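Local atomic coordinates of haloacid dehalogenase-like hydrolase (PDB entry 4EZE), a protein that probably hydrolyses O-phosphoserine to serine and phosphate in a magnesium-dependent reaction, the final step of L-serine biosynthesis. Residues K39-T44 against L55-R60; I128-G133 against C175-L180; T139-Q144 against G148-N153; L188-A193 against L308-I313. One frame throughout, in Å; residues are numbered along the deposited sequence.

Contact 1: residues K39-T44 against L55-R60; sequences KKLQET and LLFDKR
Gln42 and Phe57 make the main meeting of helix 34-45 with strand 56-62. The glutamine puts CG anti to its own carbonyl carbon (chi1 -47°), and from there the chain runs extended past the phenylalanine. Followed outward, its CB stays back from the strand, and contact begins at CG, 3.7 Å from Phe57 CE2. Gln42 CD comes next, 3.8 Å from Phe57 CE2. At the tip, Gln42 NE2 lies 3.6 Å from Phe57 CE2, the shortest approach of the pair. Amide and ring planes stand 62° apart, and the glutamine and the phenylalanine point opposite ways as they run alongside each other. At a different ring carbon Leu41 adds a looser apolar touch, its CD2 4.2 Å from Phe57 CE1. The leucine is buried, and its side chain also rests on Trp94, in the loop after helix 81-93. Phe57 has further neighbours beyond this pair: it touches Gln38, one turn before Gln42 on the same helix, and reaches across to Leu70 and Leu72 of the adjacent strand 67-75. Helix 34-45 thus covers the edge strand of an antiparallel sheet whose 2-3-1-4 strand order and beta-alpha-beta-beta-alpha-beta succession mark a ferredoxin-like domain, with helix 81-93 as its second helix.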
loop_
_atom_site.group_PDB
_atom_site.type_symbol
_atom_site.label_atom_id
_atom_site.label_comp_id
_atom_site.label_asym_id
_atom_site.label_seq_id
_atom_site.Cartn_x
_atom_site.Cartn_y
_atom_site.Cartn_z
ATOM N N LYS A 39 -24.679 -16.090 7.724
ATOM C CA LYS A 39 -25.095 -17.359 8.308
ATOM C C LYS A 39 -23.877 -18.234 8.514
ATOM O O LYS A 39 -23.572 -18.683 9.628
ATOM C CB LYS A 39 -26.091 -18.050 7.379
ATOM C CG LYS A 39 -26.828 -19.229 7.989
ATOM C CD LYS A 39 -28.025 -19.625 7.131
ATOM C CE LYS A 39 -28.624 -20.952 7.574
ATOM N NZ LYS A 39 -27.566 -21.993 7.726
ATOM N N LYS A 40 -23.163 -18.446 7.420
ATOM C CA LYS A 40 -21.987 -19.295 7.412
ATOM C C LYS A 40 -20.973 -18.862 8.464
ATOM O O LYS A 40 -20.288 -19.689 9.068
ATOM C CB LYS A 40 -21.364 -19.240 6.021
ATOM C CG LYS A 40 -20.301 -20.273 5.753
ATOM C CD LYS A 40 -19.635 -19.984 4.422
ATOM C CE LYS A 40 -18.866 -21.196 3.941
ATOM N NZ LYS A 40 -17.578 -20.728 3.378
ATOM N N LEU A 41 -20.855 -17.557 8.676
ATOM C CA LEU A 41 -19.784 -17.049 9.543
ATOM C C LEU A 41 -20.196 -17.077 11.013
ATOM O O LEU A 41 -19.350 -17.179 11.907
ATOM C CB LEU A 41 -19.347 -15.646 9.093
ATOM C CG LEU A 41 -18.575 -14.629 9.953
ATOM C CD1 LEU A 41 -17.093 -14.940 9.951
ATOM C CD2 LEU A 41 -18.809 -13.213 9.413
ATOM N N GLN A 42 -21.496 -16.985 11.273
ATOM C CA GLN A 42 -21.968 -17.140 12.650
ATOM C C GLN A 42 -21.654 -18.543 13.121
ATOM O O GLN A 42 -21.068 -18.736 14.184
ATOM C CB GLN A 42 -23.469 -16.920 12.765
ATOM C CG GLN A 42 -23.971 -15.683 12.055
ATOM C CD GLN A 42 -25.262 -15.190 12.658
ATOM O OE1 GLN A 42 -26.273 -15.042 11.966
ATOM N NE2 GLN A 42 -25.241 -14.951 13.967
ATOM N N GLU A 43 -22.046 -19.522 12.312
ATOM C CA GLU A 43 -21.837 -20.918 12.656
ATOM C C GLU A 43 -20.360 -21.242 12.868
ATOM O O GLU A 43 -20.009 -21.971 13.795
ATOM C CB GLU A 43 -22.475 -21.829 11.607
ATOM C CG GLU A 43 -23.970 -21.579 11.449
ATOM C CD GLU A 43 -24.588 -22.358 10.297
ATOM O OE1 GLU A 43 -25.668 -21.945 9.813
ATOM O OE2 GLU A 43 -24.000 -23.378 9.871
ATOM N N THR A 44 -19.487 -20.676 12.041
ATOM C CA THR A 44 -18.066 -20.966 12.185
ATOM C C THR A 44 -17.436 -20.211 13.348
ATOM O O THR A 44 -16.497 -20.694 13.974
ATOM C CB THR A 44 -17.287 -20.663 10.896
ATOM O OG1 THR A 44 -17.900 -21.359 9.810
ATOM C CG2 THR A 44 -15.803 -21.108 11.032
ATOM N N LEU A 55 -23.759 -10.127 19.496
ATOM C CA LEU A 55 -23.222 -9.971 18.155
ATOM C C LEU A 55 -24.178 -9.185 17.293
ATOM O O LEU A 55 -25.280 -9.632 17.001
ATOM C CB LEU A 55 -22.962 -11.328 17.514
ATOM C CG LEU A 55 -21.905 -12.165 18.216
ATOM C CD1 LEU A 55 -21.319 -13.171 17.255
ATOM C CD2 LEU A 55 -20.829 -11.276 18.791
ATOM N N LEU A 56 -23.743 -8.007 16.877
ATOM C CA LEU A 56 -24.577 -7.162 16.051
ATOM C C LEU A 56 -24.105 -7.198 14.605
ATOM O O LEU A 56 -23.011 -6.761 14.293
ATOM C CB LEU A 56 -24.560 -5.740 16.593
ATOM C CG LEU A 56 -25.520 -4.738 15.967
ATOM C CD1 LEU A 56 -26.830 -5.401 15.594
ATOM C CD2 LEU A 56 -25.741 -3.593 16.931
ATOM N N PHE A 57 -24.947 -7.733 13.735
ATOM C CA PHE A 57 -24.645 -7.873 12.322
ATOM C C PHE A 57 -25.556 -6.975 11.541
ATOM O O PHE A 57 -26.768 -7.118 11.614
ATOM C CB PHE A 57 -24.953 -9.287 11.854
ATOM C CG PHE A 57 -23.838 -10.251 12.060
ATOM C CD1 PHE A 57 -22.636 -10.081 11.398
ATOM C CD2 PHE A 57 -23.995 -11.334 12.895
ATOM C CE1 PHE A 57 -21.604 -10.976 11.576
ATOM C CE2 PHE A 57 -22.968 -12.238 13.079
ATOM C CZ PHE A 57 -21.773 -12.058 12.419
ATOM N N ASP A 58 -24.983 -6.074 10.760
ATOM C CA ASP A 58 -25.789 -5.172 9.970
ATOM C C ASP A 58 -25.237 -5.159 8.549
ATOM O O ASP A 58 -24.057 -4.884 8.333
ATOM C CB ASP A 58 -25.777 -3.773 10.616
ATOM C CG ASP A 58 -27.018 -2.976 10.299
ATOM O OD1 ASP A 58 -27.850 -3.452 9.497
ATOM O OD2 ASP A 58 -27.163 -1.866 10.853
ATOM N N LYS A 59 -26.075 -5.489 7.576
ATOM C CA LYS A 59 -25.634 -5.432 6.203
ATOM C C LYS A 59 -25.958 -4.066 5.629
ATOM O O LYS A 59 -27.058 -3.562 5.797
ATOM C CB LYS A 59 -26.233 -6.558 5.367
ATOM C CG LYS A 59 -27.738 -6.588 5.307
ATOM C CD LYS A 59 -28.188 -7.778 4.476
ATOM C CE LYS A 59 -29.697 -7.804 4.346
ATOM N NZ LYS A 59 -30.100 -8.926 3.468
ATOM N N ARG A 60 -24.983 -3.479 4.949
ATOM C CA ARG A 60 -25.053 -2.081 4.566
ATOM C C ARG A 60 -24.457 -1.846 3.192
ATOM O O ARG A 60 -23.756 -2.692 2.649
ATOM C CB ARG A 60 -24.299 -1.253 5.595
ATOM C CG ARG A 60 -24.832 -1.454 6.999
ATOM C CD ARG A 60 -24.367 -0.339 7.925
ATOM N NE ARG A 60 -25.050 -0.437 9.213
ATOM C CZ ARG A 60 -24.766 0.295 10.287
ATOM N NH1 ARG A 60 -23.799 1.204 10.251
ATOM N NH2 ARG A 60 -25.459 0.113 11.406
#

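Contact 2: residues I128-G133 against C175-L180; sequences IARELG and CDRMTL
Glu131 and Arg177 join the ends of two helices, 124-131 and 168-176, in the helical cap inserted after the first strand of the HAD core, as in other phosphoserine phosphatases. The salt bridge runs from Arg177 NH1 to Glu131 OE1 at 2.9 Å, and its N-H...O angle of 135° is far from straight. Arg177 NH1 meets that oxygen from above, 65° out of the carboxylate plane, while the oxygen itself is tilted off the guanidinium plane. Arg177 gets there with CG between its backbone N and carbonyl carbon (chi1 68°) and a chain extended as far as NE. The other terminal nitrogen is also engaged: Arg177 NH2 pairs with Glu127 OE1, one turn earlier on helix 124-131. Glu127 gives its second oxygen, OE2, to Arg130 NH1, so one carboxylate serves two arginines. Arg130 and Arg177 therefore come close, their NH2 atoms 4.2 Å apart, and the acidic pair of Glu127 and Glu131 probably offsets the accumulated charge. Backbone bonds close the turns on both sides of the contact. Gly133, at positive phi, ends helix 124-131 in a Schellman motif, its N reaching Arg130 O at 3.2 Å; beyond helix 168-176, Met178 N bonds to Cys175 O at 3.2 Å. The second carboxylate oxygen, Glu131 OE2, lies farther back, 4.0 Å from Arg177 NH1.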
loop_
_atom_site.group_PDB
_atom_site.type_symbol
_atom_site.label_atom_id
_atom_site.label_comp_id
_atom_site.label_asym_id
_atom_site.label_seq_id
_atom_site.Cartn_x
_atom_site.Cartn_y
_atom_site.Cartn_z
ATOM N N ILE A 128 11.426 -1.047 -17.400
ATOM C CA ILE A 128 12.380 -0.361 -18.240
ATOM C C ILE A 128 13.322 -1.394 -18.838
ATOM O O ILE A 128 13.609 -1.367 -20.028
ATOM C CB ILE A 128 13.168 0.652 -17.438
ATOM C CG1 ILE A 128 12.225 1.740 -16.933
ATOM C CG2 ILE A 128 14.286 1.237 -18.288
ATOM C CD1 ILE A 128 12.894 2.664 -15.942
ATOM N N ALA A 129 13.765 -2.323 -17.997
ATOM C CA ALA A 129 14.589 -3.436 -18.400
ATOM C C ALA A 129 13.991 -4.232 -19.542
ATOM O O ALA A 129 14.688 -4.547 -20.515
ATOM C CB ALA A 129 14.844 -4.355 -17.218
ATOM N N ARG A 130 12.714 -4.581 -19.431
ATOM C CA ARG A 130 12.124 -5.397 -20.476
ATOM C C ARG A 130 12.038 -4.602 -21.770
ATOM O O ARG A 130 12.268 -5.136 -22.847
ATOM C CB ARG A 130 10.772 -6.001 -20.084
ATOM C CG ARG A 130 10.621 -7.431 -20.606
ATOM C CD ARG A 130 9.250 -8.041 -20.364
ATOM N NE ARG A 130 8.201 -7.157 -20.852
ATOM C CZ ARG A 130 7.361 -6.508 -20.058
ATOM N NH1 ARG A 130 7.449 -6.681 -18.746
ATOM N NH2 ARG A 130 6.433 -5.703 -20.571
ATOM N N GLU A 131 11.735 -3.316 -21.662
ATOM C CA GLU A 131 11.718 -2.450 -22.829
ATOM C C GLU A 131 13.089 -2.435 -23.533
ATOM O O GLU A 131 13.168 -2.239 -24.738
ATOM C CB GLU A 131 11.341 -1.033 -22.415
ATOM C CG GLU A 131 11.273 -0.043 -23.555
ATOM C CD GLU A 131 9.950 -0.118 -24.280
ATOM O OE1 GLU A 131 9.151 -1.026 -23.958
ATOM O OE2 GLU A 131 9.710 0.729 -25.164
ATOM N N LEU A 132 14.157 -2.660 -22.774
ATOM C CA LEU A 132 15.509 -2.523 -23.288
ATOM C C LEU A 132 16.163 -3.855 -23.616
ATOM O O LEU A 132 17.324 -3.902 -24.030
ATOM C CB LEU A 132 16.376 -1.751 -22.285
ATOM C CG LEU A 132 15.881 -0.316 -22.104
ATOM C CD1 LEU A 132 16.857 0.547 -21.319
ATOM C CD2 LEU A 132 15.588 0.297 -23.459
ATOM N N GLY A 133 15.431 -4.943 -23.438
ATOM C CA GLY A 133 16.006 -6.263 -23.709
ATOM C C GLY A 133 16.902 -6.792 -22.588
ATOM O O GLY A 133 17.730 -7.678 -22.807
ATOM N N CYS A 175 6.719 4.986 -18.292
ATOM C CA CYS A 175 5.899 5.527 -17.226
ATOM C C CYS A 175 4.458 5.661 -17.682
ATOM O O CYS A 175 3.534 5.394 -16.933
ATOM C CB CYS A 175 6.430 6.884 -16.788
ATOM S SG CYS A 175 5.576 7.562 -15.381
ATOM N N ASP A 176 4.282 6.073 -18.926
ATOM C CA ASP A 176 2.961 6.286 -19.496
ATOM C C ASP A 176 2.122 5.018 -19.553
ATOM O O ASP A 176 0.914 5.070 -19.400
ATOM C CB ASP A 176 3.057 6.950 -20.865
ATOM C CG ASP A 176 3.316 8.436 -20.770
ATOM O OD1 ASP A 176 3.498 8.936 -19.645
ATOM O OD2 ASP A 176 3.336 9.108 -21.818
ATOM N N ARG A 177 2.752 3.885 -19.816
ATOM C CA ARG A 177 2.013 2.631 -19.903
ATOM C C ARG A 177 1.808 1.901 -18.562
ATOM O O ARG A 177 1.229 0.822 -18.519
ATOM C CB ARG A 177 2.604 1.710 -20.970
ATOM C CG ARG A 177 3.962 1.158 -20.662
ATOM C CD ARG A 177 4.288 0.053 -21.634
ATOM N NE ARG A 177 5.308 -0.842 -21.110
ATOM C CZ ARG A 177 6.582 -0.805 -21.474
ATOM N NH1 ARG A 177 6.983 0.077 -22.376
ATOM N NH2 ARG A 177 7.446 -1.655 -20.944
ATOM N N MET A 178 2.297 2.488 -17.476
ATOM C CA MET A 178 2.091 1.936 -16.143
ATOM C C MET A 178 0.619 2.053 -15.776
ATOM O O MET A 178 -0.041 2.994 -16.194
ATOM C CB MET A 178 2.937 2.683 -15.116
ATOM C CG MET A 178 4.426 2.472 -15.258
ATOM S SD MET A 178 4.853 0.751 -15.540
ATOM C CE MET A 178 6.532 0.737 -14.957
ATOM N N THR A 179 0.096 1.108 -15.001
ATOM C CA THR A 179 -1.323 1.159 -14.665
ATOM C C THR A 179 -1.570 1.378 -13.185
ATOM O O THR A 179 -0.996 0.694 -12.328
ATOM C CB THR A 179 -2.062 -0.111 -15.126
ATOM O OG1 THR A 179 -1.266 -1.253 -14.807
ATOM C CG2 THR A 179 -2.279 -0.072 -16.640
ATOM N N LEU A 180 -2.410 2.365 -12.905
ATOM C CA LEU A 180 -2.936 2.608 -11.572
ATOM C C LEU A 180 -3.499 1.318 -11.010
ATOM O O LEU A 180 -4.167 0.582 -11.736
ATOM C CB LEU A 180 -4.078 3.587 -11.685
ATOM C CG LEU A 180 -4.152 4.411 -10.427
ATOM C CD1 LEU A 180 -2.712 4.661 -10.055
ATOM C CD2 LEU A 180 -4.894 5.713 -10.657
#

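Contact 3: residues T139-Q144 against G148-N153; sequences TAITQQ and GKLDFN
Gln144 offers its carbonyl oxygen to two successive backbone nitrogens across the turn, Lys149 N at 2.8 Å and Leu150 N at 3.2 Å. Both hydrogen bonds are weak, bent to 121° and 127°. The same two residues also bring carbon to Gln144, whose CB lies 4.0 Å from Leu150 CB and 4.1 Å from Lys149 CB. Gln144 puts CG anti to its carbonyl carbon and then runs extended, crossing the leucine obliquely and leaving OE1 4.2 Å from Leu150 CD2. That same methyl is the one that approaches Ile141 CG2, at 4.4 Å, one turn back along the helix. The reversal that allows this begins at Gly148, whose positive phi of 87° ends helix 135-146 in a Schellman motif; the chain then leads through Lys149, Leu150 and Asp151 into helix 152-161, a short loop joining two successive helices of the cap. Lys149 starts toward Gln144, but its chain bends near the end and leads away, and NZ pairs with Glu147 in the turn itself. Farther out, helix 152-161 folds back to cover the apolar pair: Arg158 touches both Leu150 and Ile141, and Ile141 packs against Arg159 and, just past the helix, Met162.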
loop_
_atom_site.group_PDB
_atom_site.type_symbol
_atom_site.label_atom_id
_atom_site.label_comp_id
_atom_site.label_asym_id
_atom_site.label_seq_id
_atom_site.Cartn_x
_atom_site.Cartn_y
_atom_site.Cartn_z
ATOM N N THR A 139 16.905 -9.046 -13.803
ATOM C CA THR A 139 16.286 -10.023 -12.935
ATOM C C THR A 139 17.344 -10.767 -12.142
ATOM O O THR A 139 17.074 -11.224 -11.040
ATOM C CB THR A 139 15.445 -11.029 -13.714
ATOM O OG1 THR A 139 14.263 -10.376 -14.190
ATOM C CG2 THR A 139 15.059 -12.183 -12.809
ATOM N N ALA A 140 18.551 -10.878 -12.697
ATOM C CA ALA A 140 19.635 -11.597 -12.008
ATOM C C ALA A 140 20.156 -10.829 -10.800
ATOM O O ALA A 140 20.491 -11.414 -9.767
ATOM C CB ALA A 140 20.782 -11.914 -12.960
ATOM N N ILE A 141 20.254 -9.515 -10.946
ATOM C CA ILE A 141 20.679 -8.684 -9.841
ATOM C C ILE A 141 19.654 -8.882 -8.733
ATOM O O ILE A 141 20.014 -9.054 -7.567
ATOM C CB ILE A 141 20.788 -7.205 -10.264
ATOM C CG1 ILE A 141 21.907 -7.054 -11.307
ATOM C CG2 ILE A 141 21.001 -6.288 -9.049
ATOM C CD1 ILE A 141 21.544 -6.173 -12.493
ATOM N N THR A 142 18.375 -8.886 -9.105
ATOM C CA THR A 142 17.306 -9.130 -8.135
ATOM C C THR A 142 17.533 -10.473 -7.464
ATOM O O THR A 142 17.371 -10.603 -6.258
ATOM C CB THR A 142 15.910 -9.124 -8.783
ATOM O OG1 THR A 142 15.676 -7.858 -9.413
ATOM C CG2 THR A 142 14.848 -9.357 -7.725
ATOM N N GLN A 143 17.902 -11.466 -8.270
ATOM C CA GLN A 143 18.299 -12.778 -7.780
ATOM C C GLN A 143 19.269 -12.651 -6.626
ATOM O O GLN A 143 18.982 -13.085 -5.522
ATOM C CB GLN A 143 19.015 -13.557 -8.878
ATOM C CG GLN A 143 18.291 -13.576 -10.206
ATOM C CD GLN A 143 16.986 -14.327 -10.121
ATOM O OE1 GLN A 143 16.126 -14.009 -9.293
ATOM N NE2 GLN A 143 16.827 -15.338 -10.976
ATOM N N GLN A 144 20.407 -12.012 -6.851
ATOM C CA GLN A 144 21.420 -11.971 -5.813
ATOM C C GLN A 144 20.946 -11.303 -4.529
ATOM O O GLN A 144 21.224 -11.790 -3.440
ATOM C CB GLN A 144 22.666 -11.250 -6.317
ATOM C CG GLN A 144 23.113 -11.672 -7.694
ATOM C CD GLN A 144 24.431 -11.046 -8.087
ATOM O OE1 GLN A 144 25.267 -10.747 -7.237
ATOM N NE2 GLN A 144 24.628 -10.847 -9.383
ATOM N N GLY A 148 20.074 -12.931 -0.676
ATOM C CA GLY A 148 20.824 -12.356 0.425
ATOM C C GLY A 148 22.278 -12.185 0.079
ATOM O O GLY A 148 23.078 -11.731 0.883
ATOM N N LYS A 149 22.614 -12.529 -1.150
ATOM C CA LYS A 149 23.970 -12.405 -1.656
ATOM C C LYS A 149 24.417 -10.949 -1.809
ATOM O O LYS A 149 25.609 -10.659 -1.848
ATOM C CB LYS A 149 24.089 -13.144 -2.988
ATOM C CG LYS A 149 25.164 -14.218 -3.019
ATOM C CD LYS A 149 25.165 -14.965 -4.349
ATOM C CE LYS A 149 23.788 -15.526 -4.696
ATOM N NZ LYS A 149 23.384 -16.676 -3.837
ATOM N N LEU A 150 23.454 -10.044 -1.942
ATOM C CA LEU A 150 23.757 -8.638 -2.198
ATOM C C LEU A 150 22.884 -7.665 -1.414
ATOM O O LEU A 150 21.722 -7.947 -1.140
ATOM C CB LEU A 150 23.592 -8.365 -3.688
ATOM C CG LEU A 150 24.243 -7.134 -4.305
ATOM C CD1 LEU A 150 25.743 -7.203 -4.144
ATOM C CD2 LEU A 150 23.870 -7.080 -5.770
ATOM N N ASP A 151 23.446 -6.513 -1.060
ATOM C CA ASP A 151 22.695 -5.467 -0.371
ATOM C C ASP A 151 21.676 -4.790 -1.281
ATOM O O ASP A 151 21.911 -4.619 -2.467
ATOM C CB ASP A 151 23.628 -4.410 0.211
ATOM C CG ASP A 151 22.899 -3.438 1.110
ATOM O OD1 ASP A 151 23.408 -2.324 1.325
ATOM O OD2 ASP A 151 21.810 -3.792 1.602
ATOM N N PHE A 152 20.550 -4.394 -0.708
ATOM C CA PHE A 152 19.477 -3.759 -1.459
ATOM C C PHE A 152 19.889 -2.448 -2.116
ATOM O O PHE A 152 19.447 -2.141 -3.217
ATOM C CB PHE A 152 18.269 -3.554 -0.565
ATOM C CG PHE A 152 17.839 -4.795 0.132
ATOM C CD1 PHE A 152 17.229 -5.817 -0.570
ATOM C CD2 PHE A 152 18.054 -4.953 1.486
ATOM C CE1 PHE A 152 16.835 -6.966 0.066
ATOM C CE2 PHE A 152 17.660 -6.098 2.126
ATOM C CZ PHE A 152 17.049 -7.109 1.416
ATOM N N ASN A 153 20.704 -1.660 -1.435
ATOM C CA ASN A 153 21.193 -0.437 -2.036
ATOM C C ASN A 153 22.032 -0.779 -3.254
ATOM O O ASN A 153 21.931 -0.138 -4.291
ATOM C CB ASN A 153 22.020 0.371 -1.041
ATOM C CG ASN A 153 21.167 1.129 -0.054
ATOM O OD1 ASN A 153 20.025 0.781 0.186
ATOM N ND2 ASN A 153 21.726 2.172 0.524
#

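Contact 4: residues L188-A193 against L308-I313; sequences LPVIKA and LLLFLI
Val190 and Leu310 bring their CA atoms to 8.0 Å, and Ile191 and Ile313 theirs to 7.8 Å, where the latter half of helix 184-193 passes residues 308-313, a tight run of successive i to i+3 bonds such as Leu312 N to Leu309 O. Buried aliphatic side chains fill the gap. Val190 CG1 meets Leu310 CD1 at 3.9 Å, the two side chains crossing at about a right angle. The CB of Leu310 does not point at the helix; with CG anti to the backbone N (chi1 -167°), the chain turns so that CD1 is carried over to the valine. Ile191 CD1 reaches Leu309 CD1 at 4.3 Å. Ile313 instead addresses the helix backbone, its CD1 4.2 Å from Ile191 CA. Its CG1 sits between N and the carbonyl carbon (chi1 67°), and the chain beyond is extended toward the helix. Helix 184-193 belongs to the Rossmann-like core of the HAD fold and leads into strand 197-202 of the parallel sheet. Ile191 and Leu309 both pack on central strand 110-113, against Ile111 and Phe113 respectively; just beyond that strand comes Asp114, a sodium ligand in this crystal and the predicted nucleophile. Ile191 and Ile313 both touch Phe196. From the same C-terminal segment, Leu308, Phe311 and Leu312 reach Phe99 of the antiparallel sheet, and Phe311 meets Tyr69 edge-to-face.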
loop_
_atom_site.group_PDB
_atom_site.type_symbol
_atom_site.label_atom_id
_atom_site.label_comp_id
_atom_site.label_asym_id
_atom_site.label_seq_id
_atom_site.Cartn_x
_atom_site.Cartn_y
_atom_site.Cartn_z
ATOM N N LEU A 188 -9.256 8.199 -4.280
ATOM C CA LEU A 188 -8.367 9.359 -4.122
ATOM C C LEU A 188 -9.064 10.704 -3.833
ATOM O O LEU A 188 -8.600 11.501 -3.024
ATOM C CB LEU A 188 -7.498 9.521 -5.373
ATOM C CG LEU A 188 -6.346 8.548 -5.421
ATOM C CD1 LEU A 188 -5.648 8.715 -6.760
ATOM C CD2 LEU A 188 -5.432 8.817 -4.224
ATOM N N PRO A 189 -10.147 10.974 -4.546
ATOM C CA PRO A 189 -10.961 12.176 -4.362
ATOM C C PRO A 189 -11.627 12.148 -2.993
ATOM O O PRO A 189 -11.858 13.186 -2.377
ATOM C CB PRO A 189 -12.028 12.061 -5.468
ATOM C CG PRO A 189 -11.515 11.034 -6.438
ATOM C CD PRO A 189 -10.576 10.140 -5.688
ATOM N N VAL A 190 -11.931 10.955 -2.515
ATOM C CA VAL A 190 -12.556 10.798 -1.211
ATOM C C VAL A 190 -11.544 11.052 -0.094
ATOM O O VAL A 190 -11.861 11.656 0.938
ATOM C CB VAL A 190 -13.124 9.386 -1.108
ATOM C CG1 VAL A 190 -13.754 9.159 0.256
ATOM C CG2 VAL A 190 -14.101 9.169 -2.265
ATOM N N ILE A 191 -10.318 10.587 -0.304
ATOM C CA ILE A 191 -9.237 10.808 0.658
ATOM C C ILE A 191 -9.075 12.305 0.885
ATOM O O ILE A 191 -8.936 12.783 2.021
ATOM C CB ILE A 191 -7.918 10.264 0.094
ATOM C CG1 ILE A 191 -8.116 8.828 -0.398
ATOM C CG2 ILE A 191 -6.779 10.386 1.107
ATOM C CD1 ILE A 191 -7.268 7.808 0.315
ATOM N N LYS A 192 -9.088 13.032 -0.227
ATOM C CA LYS A 192 -8.979 14.477 -0.216
ATOM C C LYS A 192 -10.199 15.082 0.497
ATOM O O LYS A 192 -10.036 15.915 1.380
ATOM C CB LYS A 192 -8.856 14.996 -1.650
ATOM C CG LYS A 192 -8.505 16.468 -1.756
ATOM C CD LYS A 192 -9.180 17.086 -2.967
ATOM C CE LYS A 192 -8.199 17.254 -4.109
ATOM N NZ LYS A 192 -7.171 18.266 -3.746
ATOM N N ALA A 193 -11.410 14.641 0.138
ATOM C CA ALA A 193 -12.637 15.160 0.757
ATOM C C ALA A 193 -12.630 14.941 2.245
ATOM O O ALA A 193 -13.381 15.599 2.958
ATOM C CB ALA A 193 -13.897 14.537 0.158
ATOM N N LEU A 308 -11.524 0.055 -0.814
ATOM C CA LEU A 308 -11.703 -0.397 0.585
ATOM C C LEU A 308 -11.065 0.509 1.649
ATOM O O LEU A 308 -11.424 0.426 2.811
ATOM C CB LEU A 308 -11.203 -1.835 0.795
ATOM C CG LEU A 308 -11.804 -3.030 0.041
ATOM C CD1 LEU A 308 -11.485 -4.321 0.776
ATOM C CD2 LEU A 308 -13.307 -2.901 -0.112
ATOM N N LEU A 309 -10.120 1.372 1.278
ATOM C CA LEU A 309 -9.601 2.315 2.276
ATOM C C LEU A 309 -10.740 3.155 2.892
ATOM O O LEU A 309 -10.610 3.728 3.979
ATOM C CB LEU A 309 -8.555 3.233 1.671
ATOM C CG LEU A 309 -7.274 2.570 1.182
ATOM C CD1 LEU A 309 -6.427 3.633 0.522
ATOM C CD2 LEU A 309 -6.526 1.993 2.361
ATOM N N LEU A 310 -11.872 3.240 2.216
ATOM C CA LEU A 310 -12.993 3.921 2.863
ATOM C C LEU A 310 -13.183 3.491 4.319
ATOM O O LEU A 310 -13.380 4.339 5.196
ATOM C CB LEU A 310 -14.289 3.680 2.105
ATOM C CG LEU A 310 -15.373 4.644 2.595
ATOM C CD1 LEU A 310 -14.987 6.054 2.205
ATOM C CD2 LEU A 310 -16.713 4.277 2.006
ATOM N N PHE A 311 -13.146 2.179 4.573
ATOM C CA PHE A 311 -13.425 1.648 5.924
ATOM C C PHE A 311 -12.477 2.134 6.999
ATOM O O PHE A 311 -12.725 1.970 8.186
ATOM C CB PHE A 311 -13.514 0.120 5.914
ATOM C CG PHE A 311 -14.645 -0.372 5.084
ATOM C CD1 PHE A 311 -14.430 -0.745 3.761
ATOM C CD2 PHE A 311 -15.943 -0.351 5.583
ATOM C CE1 PHE A 311 -15.480 -1.156 2.960
ATOM C CE2 PHE A 311 -17.006 -0.765 4.793
ATOM C CZ PHE A 311 -16.779 -1.167 3.480
ATOM N N LEU A 312 -11.384 2.744 6.587
ATOM C CA LEU A 312 -10.430 3.173 7.560
ATOM C C LEU A 312 -10.436 4.698 7.689
ATOM O O LEU A 312 -9.650 5.246 8.444
ATOM C CB LEU A 312 -9.035 2.693 7.177
ATOM C CG LEU A 312 -8.856 1.195 6.922
ATOM C CD1 LEU A 312 -7.550 1.010 6.174
ATOM C CD2 LEU A 312 -8.832 0.374 8.185
ATOM N N ILE A 313 -11.301 5.387 6.953
ATOM C CA ILE A 313 -11.305 6.845 7.056
ATOM C C ILE A 313 -12.688 7.464 7.193
ATOM O O ILE A 313 -12.801 8.628 7.578
ATOM C CB ILE A 313 -10.550 7.510 5.893
ATOM C CG1 ILE A 313 -11.290 7.290 4.580
ATOM C CG2 ILE A 313 -9.130 6.962 5.808
ATOM C CD1 ILE A 313 -10.665 8.071 3.446
#

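In the fold
Contact 1 closes first along the chain, within the N-terminal ferredoxin-like domain. Contacts 2 and 3 follow in the helical cap, with contact 3 nested inside the loop that contact 2 closes; their centres are about 21 Å apart and they share no segment, though their four helices run consecutively from 124-131 to 168-176. Contact 4 comes last and joins helix 184-193 of the HAD core to the C-terminal residues. Centre to centre, it lies about 25 Å from contact 1 and about 29 Å from contact 2, whereas the centres of contacts 1 and 3 are about 47 Å apart, on opposite sides of the chain's centre. The core, carrying the metal-binding aspartates, thus lies between the N-terminal domain and the cap.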